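Local atomic coordinates of kojibiose phosphorylase (Gut metagenome, PDB entry 6W0P), a protein that belongs to glycosyl hydrolase family 65, a carbohydrate-active family that joins an N-terminal beta-sandwich domain to a helical barrel catalytic domain and a small C-terminal beta domain. Residues Y8-T11 against I16-N19; F439-G444 against K507-D512; V536-K541 against L545-D550; N643-A648 against Y678-L683. All blocks are in the same frame, centred on the assembly; numbering follows the deposited sequence.

Contact 1: residues Y8-T11 against I16-N19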
loop_
_atom_site.group_PDB
_atom_site.type_symbol
_atom_site.label_atom_id
_atom_site.label_comp_id
_atom_site.label_asym_id
_atom_site.label_seq_id
_atom_site.Cartn_x
_atom_site.Cartn_y
_atom_site.Cartn_z
ATOM N N TYR A 8 -26.036 16.498 -24.631
ATOM C CA TYR A 8 -26.583 15.718 -25.768
ATOM C C TYR A 8 -28.054 15.364 -25.530
ATOM O O TYR A 8 -28.665 14.848 -26.510
ATOM C CB TYR A 8 -25.772 14.451 -26.026
ATOM C CG TYR A 8 -25.990 13.301 -25.063
ATOM C CD1 TYR A 8 -25.420 13.301 -23.802
ATOM C CD2 TYR A 8 -26.723 12.188 -25.430
ATOM C CE1 TYR A 8 -25.577 12.232 -22.931
ATOM C CE2 TYR A 8 -26.897 11.112 -24.571
ATOM C CZ TYR A 8 -26.325 11.135 -23.312
ATOM O OH TYR A 8 -26.485 10.079 -22.451
ATOM N N LEU A 9 -28.609 15.652 -24.343
ATOM C CA LEU A 9 -30.012 15.281 -23.997
ATOM C C LEU A 9 -30.924 16.502 -24.119
ATOM O O LEU A 9 -30.490 17.612 -23.806
ATOM C CB LEU A 9 -30.051 14.651 -22.600
ATOM C CG LEU A 9 -29.327 13.306 -22.519
ATOM C CD1 LEU A 9 -29.255 12.798 -21.093
ATOM C CD2 LEU A 9 -30.006 12.266 -23.392
ATOM N N GLU A 10 -32.141 16.294 -24.598
ATOM C CA GLU A 10 -33.171 17.358 -24.677
ATOM C C GLU A 10 -33.509 17.844 -23.260
ATOM O O GLU A 10 -33.463 17.046 -22.283
ATOM C CB GLU A 10 -34.431 16.869 -25.386
ATOM C CG GLU A 10 -34.194 16.438 -26.824
ATOM C CD GLU A 10 -33.274 17.328 -27.646
ATOM O OE1 GLU A 10 -32.361 16.795 -28.297
ATOM O OE2 GLU A 10 -33.459 18.561 -27.616
ATOM N N THR A 11 -33.830 19.130 -23.182
ATOM C CA THR A 11 -34.247 19.861 -21.967
ATOM C C THR A 11 -35.770 19.910 -21.901
ATOM O O THR A 11 -36.357 20.655 -22.691
ATOM C CB THR A 11 -33.664 21.270 -21.972
ATOM O OG1 THR A 11 -32.251 21.095 -21.992
ATOM C CG2 THR A 11 -34.071 22.055 -20.750
ATOM N N ILE A 16 -36.360 13.112 -19.308
ATOM C CA ILE A 16 -35.042 13.098 -19.988
ATOM C C ILE A 16 -35.321 12.458 -21.343
ATOM O O ILE A 16 -35.972 11.353 -21.377
ATOM C CB ILE A 16 -33.989 12.336 -19.168
ATOM C CG1 ILE A 16 -33.994 12.711 -17.681
ATOM C CG2 ILE A 16 -32.612 12.526 -19.767
ATOM C CD1 ILE A 16 -33.814 14.206 -17.408
ATOM N N VAL A 17 -34.922 13.123 -22.415
ATOM C CA VAL A 17 -35.148 12.631 -23.799
ATOM C C VAL A 17 -33.808 12.595 -24.530
ATOM O O VAL A 17 -33.094 13.631 -24.516
ATOM C CB VAL A 17 -36.189 13.492 -24.536
ATOM C CG1 VAL A 17 -36.400 13.007 -25.974
ATOM C CG2 VAL A 17 -37.502 13.470 -23.786
ATOM N N GLU A 18 -33.492 11.453 -25.147
ATOM C CA GLU A 18 -32.388 11.341 -26.142
ATOM C C GLU A 18 -33.020 11.303 -27.537
ATOM O O GLU A 18 -33.796 10.399 -27.786
ATOM C CB GLU A 18 -31.505 10.113 -25.890
ATOM C CG GLU A 18 -30.253 10.085 -26.762
ATOM C CD GLU A 18 -29.442 8.794 -26.726
ATOM O OE1 GLU A 18 -29.914 7.785 -26.120
ATOM O OE2 GLU A 18 -28.312 8.817 -27.267
ATOM N N ASN A 19 -32.757 12.315 -28.353
ATOM C CA ASN A 19 -33.227 12.431 -29.760
ATOM C C ASN A 19 -32.119 11.860 -30.649
ATOM O O ASN A 19 -31.043 12.473 -30.694
ATOM C CB ASN A 19 -33.513 13.887 -30.157
ATOM C CG ASN A 19 -34.917 14.370 -29.853
ATOM O OD1 ASN A 19 -35.731 13.636 -29.292
ATOM N ND2 ASN A 19 -35.212 15.613 -30.209
HETATM O O HOH W 1 -30.939 14.417 -27.527
#
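Y8 meets E18 at the mouth of the beta hairpin that opens the N-terminal beta domain, with residues 8-11 lying along the outer edge of strand 15-19. The contact is made at the ring edge, where Y8 CE2 lies 3.8 Å from E18 OE2, and the carboxylate and ring planes are nearly perpendicular, 84° apart. Both polar ends are held from elsewhere: Y8 OH bonds S29, while E18 forms a salt bridge with R115 and a hydrogen bond with H22. L9 comes next, and its two methyls part. Whereas CD1 touches I16 CG2 at 3.6 Å, CD2 rests on E18 CB at 3.6 Å, so the branched tip reaches the residues before and after V17. E10 then makes the direct backbone link, its N donating to V17 O at 2.8 Å. Its CB packs on V17 CB at 3.9 Å. From there the chain bends (chi2 -42°) and CG comes beside the amide of N19, 3.6 Å from ND2; the carboxylate and amide planes are only 24° apart. Beyond the hairpin, E10 O accepts from Q312 of helix 308-324, which ties the strand to the helical part of the protein. A water bridges the two segments: it donates to E10 OE1 at 2.9 Å and accepts from the backbone N of N19 at 2.9 Å.

Contact 2: residues F439-G444 against K507-D512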
loop_
_atom_site.group_PDB
_atom_site.type_symbol
_atom_site.label_atom_id
_atom_site.label_comp_id
_atom_site.label_asym_id
_atom_site.label_seq_id
_atom_site.Cartn_x
_atom_site.Cartn_y
_atom_site.Cartn_z
ATOM N N PHE A 439 -37.102 4.745 18.975
ATOM C CA PHE A 439 -35.860 4.494 18.212
ATOM C C PHE A 439 -34.660 4.597 19.167
ATOM O O PHE A 439 -33.817 3.683 19.141
ATOM C CB PHE A 439 -35.672 5.463 17.044
ATOM C CG PHE A 439 -34.272 5.373 16.510
ATOM C CD1 PHE A 439 -33.876 4.268 15.774
ATOM C CD2 PHE A 439 -33.319 6.312 16.867
ATOM C CE1 PHE A 439 -32.565 4.137 15.350
ATOM C CE2 PHE A 439 -32.010 6.181 16.430
ATOM C CZ PHE A 439 -31.632 5.091 15.680
ATOM N N MET A 440 -34.570 5.663 19.971
ATOM C CA MET A 440 -33.386 5.890 20.840
ATOM C C MET A 440 -33.315 4.755 21.881
ATOM O O MET A 440 -32.261 4.092 21.960
ATOM C CB MET A 440 -33.431 7.269 21.509
ATOM C CG MET A 440 -32.240 7.582 22.406
ATOM S SD MET A 440 -30.625 7.605 21.555
ATOM C CE MET A 440 -30.725 9.162 20.673
ATOM N N GLN A 441 -34.408 4.474 22.593
ATOM C CA GLN A 441 -34.456 3.405 23.632
ATOM C C GLN A 441 -34.079 2.056 23.007
ATOM O O GLN A 441 -33.179 1.401 23.523
ATOM C CB GLN A 441 -35.849 3.332 24.268
ATOM C CG GLN A 441 -35.962 2.336 25.424
ATOM C CD GLN A 441 -34.999 2.618 26.557
ATOM O OE1 GLN A 441 -35.119 3.607 27.286
ATOM N NE2 GLN A 441 -34.022 1.740 26.710
ATOM N N ASN A 442 -34.742 1.651 21.929
ATOM C CA ASN A 442 -34.631 0.267 21.391
ATOM C C ASN A 442 -33.306 0.079 20.621
ATOM O O ASN A 442 -32.846 -1.072 20.568
ATOM C CB ASN A 442 -35.854 -0.099 20.546
ATOM C CG ASN A 442 -37.148 -0.089 21.328
ATOM O OD1 ASN A 442 -37.127 -0.003 22.550
ATOM N ND2 ASN A 442 -38.272 -0.210 20.643
ATOM N N TYR A 443 -32.701 1.151 20.080
ATOM C CA TYR A 443 -31.561 1.072 19.119
ATOM C C TYR A 443 -30.485 2.135 19.381
ATOM O O TYR A 443 -29.307 1.785 19.490
ATOM C CB TYR A 443 -32.090 1.175 17.691
ATOM C CG TYR A 443 -33.114 0.125 17.361
ATOM C CD1 TYR A 443 -32.756 -1.211 17.321
ATOM C CD2 TYR A 443 -34.444 0.453 17.149
ATOM C CE1 TYR A 443 -33.685 -2.202 17.050
ATOM C CE2 TYR A 443 -35.384 -0.525 16.864
ATOM C CZ TYR A 443 -35.002 -1.855 16.815
ATOM O OH TYR A 443 -35.908 -2.834 16.527
ATOM N N GLY A 444 -30.882 3.404 19.451
ATOM C CA GLY A 444 -29.978 4.571 19.423
ATOM C C GLY A 444 -28.907 4.512 20.488
ATOM O O GLY A 444 -27.727 4.605 20.148
ATOM N N LYS A 507 -33.683 10.644 32.371
ATOM C CA LYS A 507 -34.267 9.558 33.192
ATOM C C LYS A 507 -35.546 9.038 32.529
ATOM O O LYS A 507 -36.076 8.050 33.057
ATOM C CB LYS A 507 -34.456 10.030 34.638
ATOM C CG LYS A 507 -33.174 10.013 35.474
ATOM C CD LYS A 507 -32.410 11.343 35.504
ATOM C CE LYS A 507 -30.915 11.179 35.739
ATOM N NZ LYS A 507 -30.146 12.432 35.502
ATOM N N THR A 508 -35.988 9.604 31.395
ATOM C CA THR A 508 -37.091 9.022 30.578
ATOM C C THR A 508 -36.559 7.838 29.757
ATOM O O THR A 508 -37.389 7.093 29.227
ATOM C CB THR A 508 -37.816 10.064 29.709
ATOM O OG1 THR A 508 -36.945 10.490 28.660
ATOM C CG2 THR A 508 -38.305 11.266 30.494
ATOM N N TYR A 509 -35.236 7.661 29.668
ATOM C CA TYR A 509 -34.590 6.476 29.034
ATOM C C TYR A 509 -34.052 5.567 30.139
ATOM O O TYR A 509 -33.495 6.081 31.112
ATOM C CB TYR A 509 -33.460 6.872 28.074
ATOM C CG TYR A 509 -33.900 7.651 26.855
ATOM C CD1 TYR A 509 -34.584 7.044 25.813
ATOM C CD2 TYR A 509 -33.616 9.001 26.727
ATOM C CE1 TYR A 509 -34.985 7.764 24.697
ATOM C CE2 TYR A 509 -34.008 9.733 25.614
ATOM C CZ TYR A 509 -34.703 9.116 24.599
ATOM O OH TYR A 509 -35.112 9.849 23.525
ATOM N N LYS A 510 -34.209 4.255 29.969
ATOM C CA LYS A 510 -33.641 3.227 30.877
ATOM C C LYS A 510 -32.331 2.739 30.258
ATOM O O LYS A 510 -32.378 2.070 29.210
ATOM C CB LYS A 510 -34.656 2.106 31.136
ATOM C CG LYS A 510 -36.018 2.573 31.656
ATOM C CD LYS A 510 -35.978 3.389 32.960
ATOM C CE LYS A 510 -37.323 3.966 33.364
ATOM N NZ LYS A 510 -37.781 5.016 32.417
ATOM N N THR A 511 -31.223 3.113 30.894
ATOM C CA THR A 511 -29.834 2.933 30.418
ATOM C C THR A 511 -29.111 1.965 31.360
ATOM O O THR A 511 -27.994 2.309 31.780
ATOM C CB THR A 511 -29.136 4.299 30.359
ATOM O OG1 THR A 511 -28.985 4.777 31.699
ATOM C CG2 THR A 511 -29.898 5.320 29.536
ATOM N N ASP A 512 -29.724 0.814 31.681
ATOM C CA ASP A 512 -29.194 -0.180 32.653
ATOM C C ASP A 512 -28.803 -1.460 31.912
ATOM O O ASP A 512 -27.617 -1.792 31.890
ATOM C CB ASP A 512 -30.224 -0.482 33.747
ATOM C CG ASP A 512 -30.082 0.364 35.005
ATOM O OD1 ASP A 512 -31.123 0.643 35.636
ATOM O OD2 ASP A 512 -28.941 0.728 35.350
HETATM O O HOH W 2 -37.927 4.472 27.275
#
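Y509 lies across M440 and Q441 of helix 437-458, and its side chain touches the helix from root to tip. At the root, CB sits 3.7 Å from Q441 OE1, the same oxygen that lies in the ring plane beside the CD1 edge. Farther out, CE1 and CZ receive the methionine: M440 CG stands over one face of the ring, 3.6 Å from Y509 CE1, in a CH-pi contact 30° off the ring normal. At the tip, OH comes 3.7 Å from M440 CB. The thioether beyond CG turns away from the loop toward helices 418-434 and 487-504, and the Y509 ring is also stacked on H437.

Beside this apolar patch, Q441 grips the backbone of the next residue. Its chain folds at chi2 (58°), which brings the amide alongside K510. There OE1 accepts from K510 N at 2.9 Å, while NE2 donates to K510 O at 3.0 Å, the acceptor lying close to the amide plane. A water adds a third interaction, donating to Q441 OE1 at 2.9 Å. With both ends bonded, the amide cannot rotate without breaking the pair. The Q441 amide thus pairs with both backbone groups of K510, much as a neighbouring strand would, and joins the loop between helices 487-504 and 513-518 to helix 437-458 of the (alpha/alpha)6 barrel of this family.

Contact 3: residues V536-K541 against L545-D550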
loop_
_atom_site.group_PDB
_atom_site.type_symbol
_atom_site.label_atom_id
_atom_site.label_comp_id
_atom_site.label_asym_id
_atom_site.label_seq_id
_atom_site.Cartn_x
_atom_site.Cartn_y
_atom_site.Cartn_z
ATOM N N VAL A 536 -8.130 17.611 22.611
ATOM C CA VAL A 536 -7.369 18.673 21.915
ATOM C C VAL A 536 -8.291 19.238 20.834
ATOM O O VAL A 536 -8.847 18.434 20.056
ATOM C CB VAL A 536 -6.064 18.142 21.308
ATOM C CG1 VAL A 536 -5.372 19.231 20.508
ATOM C CG2 VAL A 536 -5.136 17.576 22.368
ATOM N N ILE A 537 -8.455 20.561 20.841
ATOM C CA ILE A 537 -9.218 21.356 19.838
ATOM C C ILE A 537 -8.361 22.581 19.501
ATOM O O ILE A 537 -8.360 23.532 20.302
ATOM C CB ILE A 537 -10.610 21.784 20.362
ATOM C CG1 ILE A 537 -11.473 20.609 20.811
ATOM C CG2 ILE A 537 -11.330 22.628 19.311
ATOM C CD1 ILE A 537 -11.884 19.700 19.668
ATOM N N LEU A 538 -7.704 22.569 18.336
ATOM C CA LEU A 538 -6.782 23.648 17.909
ATOM C C LEU A 538 -7.622 24.844 17.444
ATOM O O LEU A 538 -7.955 24.945 16.238
ATOM C CB LEU A 538 -5.846 23.106 16.827
ATOM C CG LEU A 538 -4.953 21.954 17.271
ATOM C CD1 LEU A 538 -4.219 21.362 16.086
ATOM C CD2 LEU A 538 -3.956 22.407 18.348
ATOM N N TYR A 539 -8.021 25.686 18.393
ATOM C CA TYR A 539 -8.904 26.845 18.144
ATOM C C TYR A 539 -8.231 28.076 18.737
ATOM O O TYR A 539 -7.828 28.029 19.918
ATOM C CB TYR A 539 -10.295 26.647 18.745
ATOM C CG TYR A 539 -11.174 27.854 18.572
ATOM C CD1 TYR A 539 -11.605 28.206 17.308
ATOM C CD2 TYR A 539 -11.512 28.691 19.628
ATOM C CE1 TYR A 539 -12.388 29.331 17.100
ATOM C CE2 TYR A 539 -12.317 29.812 19.443
ATOM C CZ TYR A 539 -12.753 30.133 18.169
ATOM O OH TYR A 539 -13.524 31.218 17.890
ATOM N N ASP A 540 -8.098 29.129 17.936
ATOM C CA ASP A 540 -7.483 30.401 18.382
ATOM C C ASP A 540 -8.602 31.434 18.619
ATOM O O ASP A 540 -9.321 31.758 17.674
ATOM C CB ASP A 540 -6.401 30.806 17.386
ATOM C CG ASP A 540 -5.692 32.067 17.815
ATOM O OD1 ASP A 540 -6.341 32.898 18.485
ATOM O OD2 ASP A 540 -4.518 32.220 17.447
ATOM N N LYS A 541 -8.772 31.926 19.848
ATOM C CA LYS A 541 -9.890 32.855 20.186
ATOM C C LYS A 541 -9.646 34.236 19.561
ATOM O O LYS A 541 -10.618 34.986 19.428
ATOM C CB LYS A 541 -10.102 32.966 21.699
ATOM C CG LYS A 541 -10.525 31.676 22.390
ATOM C CD LYS A 541 -10.634 31.767 23.916
ATOM C CE LYS A 541 -9.336 32.115 24.623
ATOM N NZ LYS A 541 -9.544 32.371 26.072
ATOM N N LEU A 545 -9.910 31.001 14.163
ATOM C CA LEU A 545 -9.591 29.862 13.243
ATOM C C LEU A 545 -9.503 28.550 14.028
ATOM O O LEU A 545 -8.982 28.559 15.152
ATOM C CB LEU A 545 -8.279 30.119 12.503
ATOM C CG LEU A 545 -8.290 31.277 11.502
ATOM C CD1 LEU A 545 -6.891 31.561 10.978
ATOM C CD2 LEU A 545 -9.223 30.991 10.337
ATOM N N PHE A 546 -10.023 27.461 13.465
ATOM C CA PHE A 546 -9.591 26.079 13.801
ATOM C C PHE A 546 -8.388 25.738 12.927
ATOM O O PHE A 546 -8.369 26.139 11.721
ATOM C CB PHE A 546 -10.708 25.065 13.594
ATOM C CG PHE A 546 -11.877 25.256 14.521
ATOM C CD1 PHE A 546 -11.899 24.669 15.781
ATOM C CD2 PHE A 546 -12.952 26.037 14.137
ATOM C CE1 PHE A 546 -12.983 24.871 16.628
ATOM C CE2 PHE A 546 -14.036 26.212 14.978
ATOM C CZ PHE A 546 -14.054 25.628 16.219
ATOM N N GLU A 547 -7.391 25.073 13.507
ATOM C CA GLU A 547 -6.252 24.545 12.712
ATOM C C GLU A 547 -6.641 23.122 12.330
ATOM O O GLU A 547 -7.042 22.408 13.219
ATOM C CB GLU A 547 -4.920 24.614 13.471
ATOM C CG GLU A 547 -3.728 24.259 12.577
ATOM C CD GLU A 547 -2.348 24.350 13.215
ATOM O OE1 GLU A 547 -2.263 24.324 14.462
ATOM O OE2 GLU A 547 -1.367 24.391 12.468
ATOM N N GLN A 548 -6.560 22.763 11.047
ATOM C CA GLN A 548 -7.123 21.502 10.512
ATOM C C GLN A 548 -6.478 20.316 11.220
ATOM O O GLN A 548 -7.190 19.334 11.501
ATOM C CB GLN A 548 -6.907 21.384 9.002
ATOM C CG GLN A 548 -7.680 20.232 8.417
ATOM C CD GLN A 548 -7.532 20.179 6.924
ATOM O OE1 GLN A 548 -7.986 21.078 6.215
ATOM N NE2 GLN A 548 -6.916 19.109 6.450
ATOM N N ASN A 549 -5.168 20.393 11.444
ATOM C CA ASN A 549 -4.424 19.379 12.235
ATOM C C ASN A 549 -3.164 20.044 12.803
ATOM O O ASN A 549 -2.827 21.170 12.359
ATOM C CB ASN A 549 -4.146 18.113 11.416
ATOM C CG ASN A 549 -3.271 18.358 10.206
ATOM O OD1 ASN A 549 -3.744 18.233 9.071
ATOM N ND2 ASN A 549 -1.997 18.661 10.436
ATOM N N ASP A 550 -2.509 19.383 13.755
ATOM C CA ASP A 550 -1.251 19.879 14.364
ATOM C C ASP A 550 -0.249 20.080 13.229
ATOM O O ASP A 550 -0.042 19.111 12.464
ATOM C CB ASP A 550 -0.697 18.903 15.407
ATOM C CG ASP A 550 0.233 19.514 16.459
ATOM O OD1 ASP A 550 0.171 20.748 16.696
ATOM O OD2 ASP A 550 0.972 18.723 17.112
#
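Different first torsions bring Y539 and F546 together: the tyrosine CG lies trans to its own N (chi1 176°), whereas the phenylalanine CG lies trans to its carbonyl carbon (chi1 -65°). As a result Y539 CD1 stands over the centre of the F546 ring, 3.7 Å from F546 CE1, with the two ring planes inclined at 41°. I537 adds to the same cluster, its CG2 reaching the edge of F546 in the ring plane at 3.9 Å from F546 CE1. Two backbone bonds flank the aromatic pair. E547 N donates to L538 O at 2.8 Å, and D540 N donates to L545 O at 3.0 Å. L538 O also receives a CA-H...O contact from F546 CA at 3.1 Å. L538 itself is the centre of an inverse gamma turn, and its CD1 covers D550 N at 3.5 Å. Outside the pair, F546 meets F593 edge-to-face, and Y539 OH bonds Q605, so helices 590-596 and 603-613 border this corner. The backbones make a single beta bridge, Y539 with F546, closing a short reversal of the chain in the long connection after helix 522-534 of the catalytic domain.

Contact 4: residues N643-A648 against Y678-L683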
loop_
_atom_site.group_PDB
_atom_site.type_symbol
_atom_site.label_atom_id
_atom_site.label_comp_id
_atom_site.label_asym_id
_atom_site.label_seq_id
_atom_site.Cartn_x
_atom_site.Cartn_y
_atom_site.Cartn_z
ATOM N N ASN A 643 -21.381 30.877 -7.794
ATOM C CA ASN A 643 -20.288 30.188 -8.538
ATOM C C ASN A 643 -20.197 28.709 -8.110
ATOM O O ASN A 643 -20.157 27.832 -9.010
ATOM C CB ASN A 643 -18.941 30.913 -8.393
ATOM C CG ASN A 643 -18.873 32.179 -9.209
ATOM O OD1 ASN A 643 -19.707 32.395 -10.085
ATOM N ND2 ASN A 643 -17.903 33.036 -8.906
ATOM N N PHE A 644 -20.182 28.433 -6.799
ATOM C CA PHE A 644 -20.085 27.067 -6.219
ATOM C C PHE A 644 -21.339 26.240 -6.556
ATOM O O PHE A 644 -21.207 24.973 -6.770
ATOM C CB PHE A 644 -19.821 27.110 -4.709
ATOM C CG PHE A 644 -18.370 27.328 -4.345
ATOM C CD1 PHE A 644 -17.381 26.476 -4.850
ATOM C CD2 PHE A 644 -17.986 28.359 -3.494
ATOM C CE1 PHE A 644 -16.040 26.670 -4.548
ATOM C CE2 PHE A 644 -16.641 28.558 -3.186
ATOM C CZ PHE A 644 -15.674 27.697 -3.697
ATOM N N PHE A 645 -22.518 26.859 -6.601
ATOM C CA PHE A 645 -23.717 26.140 -7.080
ATOM C C PHE A 645 -23.452 25.668 -8.508
ATOM O O PHE A 645 -23.546 24.469 -8.706
ATOM C CB PHE A 645 -24.996 26.968 -7.031
ATOM C CG PHE A 645 -26.198 26.179 -7.486
ATOM C CD1 PHE A 645 -26.829 25.289 -6.629
ATOM C CD2 PHE A 645 -26.686 26.311 -8.777
ATOM C CE1 PHE A 645 -27.928 24.559 -7.044
ATOM C CE2 PHE A 645 -27.796 25.592 -9.188
ATOM C CZ PHE A 645 -28.409 24.712 -8.322
ATOM N N GLY A 646 -23.099 26.577 -9.428
ATOM C CA GLY A 646 -22.743 26.292 -10.836
ATOM C C GLY A 646 -23.627 25.223 -11.465
ATOM O O GLY A 646 -24.838 25.436 -11.554
ATOM N N PHE A 647 -23.042 24.080 -11.830
ATOM C CA PHE A 647 -23.726 22.989 -12.571
ATOM C C PHE A 647 -24.198 21.880 -11.611
ATOM O O PHE A 647 -24.280 20.716 -12.033
ATOM C CB PHE A 647 -22.797 22.440 -13.657
ATOM C CG PHE A 647 -21.404 22.111 -13.188
ATOM C CD1 PHE A 647 -21.116 20.881 -12.641
ATOM C CD2 PHE A 647 -20.389 23.057 -13.290
ATOM C CE1 PHE A 647 -19.838 20.579 -12.205
ATOM C CE2 PHE A 647 -19.110 22.760 -12.852
ATOM C CZ PHE A 647 -18.839 21.520 -12.304
ATOM N N ALA A 648 -24.543 22.222 -10.373
ATOM C CA ALA A 648 -24.927 21.260 -9.314
ATOM C C ALA A 648 -26.018 20.287 -9.802
ATOM O O ALA A 648 -25.929 19.137 -9.423
ATOM C CB ALA A 648 -25.394 22.005 -8.087
ATOM N N TYR A 678 -30.512 24.130 2.186
ATOM C CA TYR A 678 -29.574 24.648 3.215
ATOM C C TYR A 678 -28.885 25.924 2.718
ATOM O O TYR A 678 -28.593 26.800 3.538
ATOM C CB TYR A 678 -28.528 23.612 3.614
ATOM C CG TYR A 678 -29.061 22.507 4.485
ATOM C CD1 TYR A 678 -29.565 22.768 5.749
ATOM C CD2 TYR A 678 -29.047 21.190 4.062
ATOM C CE1 TYR A 678 -30.062 21.759 6.564
ATOM C CE2 TYR A 678 -29.530 20.167 4.868
ATOM C CZ TYR A 678 -30.058 20.456 6.113
ATOM O OH TYR A 678 -30.488 19.437 6.907
ATOM N N GLY A 679 -28.629 26.005 1.413
ATOM C CA GLY A 679 -27.857 27.091 0.790
ATOM C C GLY A 679 -28.729 28.301 0.541
ATOM O O GLY A 679 -28.818 29.161 1.434
ATOM N N PHE A 680 -29.331 28.381 -0.639
ATOM C CA PHE A 680 -30.163 29.533 -1.035
ATOM C C PHE A 680 -31.290 29.698 -0.019
ATOM O O PHE A 680 -31.523 30.833 0.350
ATOM C CB PHE A 680 -30.641 29.396 -2.475
ATOM C CG PHE A 680 -29.519 29.426 -3.482
ATOM C CD1 PHE A 680 -28.704 30.541 -3.612
ATOM C CD2 PHE A 680 -29.267 28.337 -4.292
ATOM C CE1 PHE A 680 -27.661 30.558 -4.525
ATOM C CE2 PHE A 680 -28.230 28.361 -5.204
ATOM C CZ PHE A 680 -27.424 29.457 -5.312
ATOM N N GLY A 681 -31.916 28.619 0.452
ATOM C CA GLY A 681 -33.042 28.689 1.407
ATOM C C GLY A 681 -32.601 29.068 2.815
ATOM O O GLY A 681 -33.436 29.601 3.560
ATOM N N GLY A 682 -31.343 28.814 3.180
ATOM C CA GLY A 682 -30.808 29.046 4.538
ATOM C C GLY A 682 -31.529 28.226 5.599
ATOM O O GLY A 682 -31.566 28.644 6.748
ATOM N N LEU A 683 -32.052 27.053 5.255
ATOM C CA LEU A 683 -32.735 26.190 6.246
ATOM C C LEU A 683 -31.773 25.821 7.392
ATOM O O LEU A 683 -30.607 25.472 7.140
ATOM C CB LEU A 683 -33.271 24.940 5.548
ATOM C CG LEU A 683 -33.792 23.867 6.501
ATOM C CD1 LEU A 683 -35.062 24.318 7.176
ATOM C CD2 LEU A 683 -34.012 22.564 5.754
#
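Two helix ends meet through F645 and F680, near the boundary between the helical catalytic domain and the C-terminal beta domain. Helix 638-645 finishes at F645, and helix 666-680 brings F680 to face it. The rings form an offset edge-to-face pair, with the edge of F680 directed at the face of F645. Their centroids are 5.5 Å apart, and the planes make an angle of 65°. The touching edge of F680 is CE2 and CZ: CE2 comes 3.7 Å from F645 CD1, while CZ lies 3.9 Å from F645 CB. A chi1 of -178° swings F645 CG away from its backbone N, while a chi1 of -65° sets F680 CG beside its own, so that the side chains meet between the two backbones.

No hydrogen bond crosses the contact, so dispersion and the ring electrostatics of an edge-to-face pair carry it. Around it, W700 meets F645 with its ring plane nearly at a right angle, N697 touches both phenylalanines, and F680 also packs on Y703 of strand 702-709. Beyond the aromatic residues the backbone leaves helical geometry, at G646 and at G682, both with positive phi, and a type II' turn runs from F645 to A648. That turn is closed by A648 N donating to F645 O at 3.0 Å, and it places A648 CB 3.7 Å above the plane of the F645 ring, toward its rim.

In the fold
The four contacts follow one another along the chain, each closing before the next opens, and none touches another. Contact 1 belongs to the N-terminal beta domain; contacts 2 and 3 both lie within the catalytic domain, yet their centres are 34 Å apart. Contact 4 is the nearest neighbour of both contact 1 and contact 3, its centre 25 Å and 27 Å from theirs, with nearest atoms about 12 Å and about 14 Å away. By their centres contacts 1 and 2 are the farthest apart, 51 Å, on opposite sides of the chain's centre. Together they illustrate two close reversals of the chain (contacts 1 and 3) and two longer-range joins (contacts 2 and 4) in a multidomain fold.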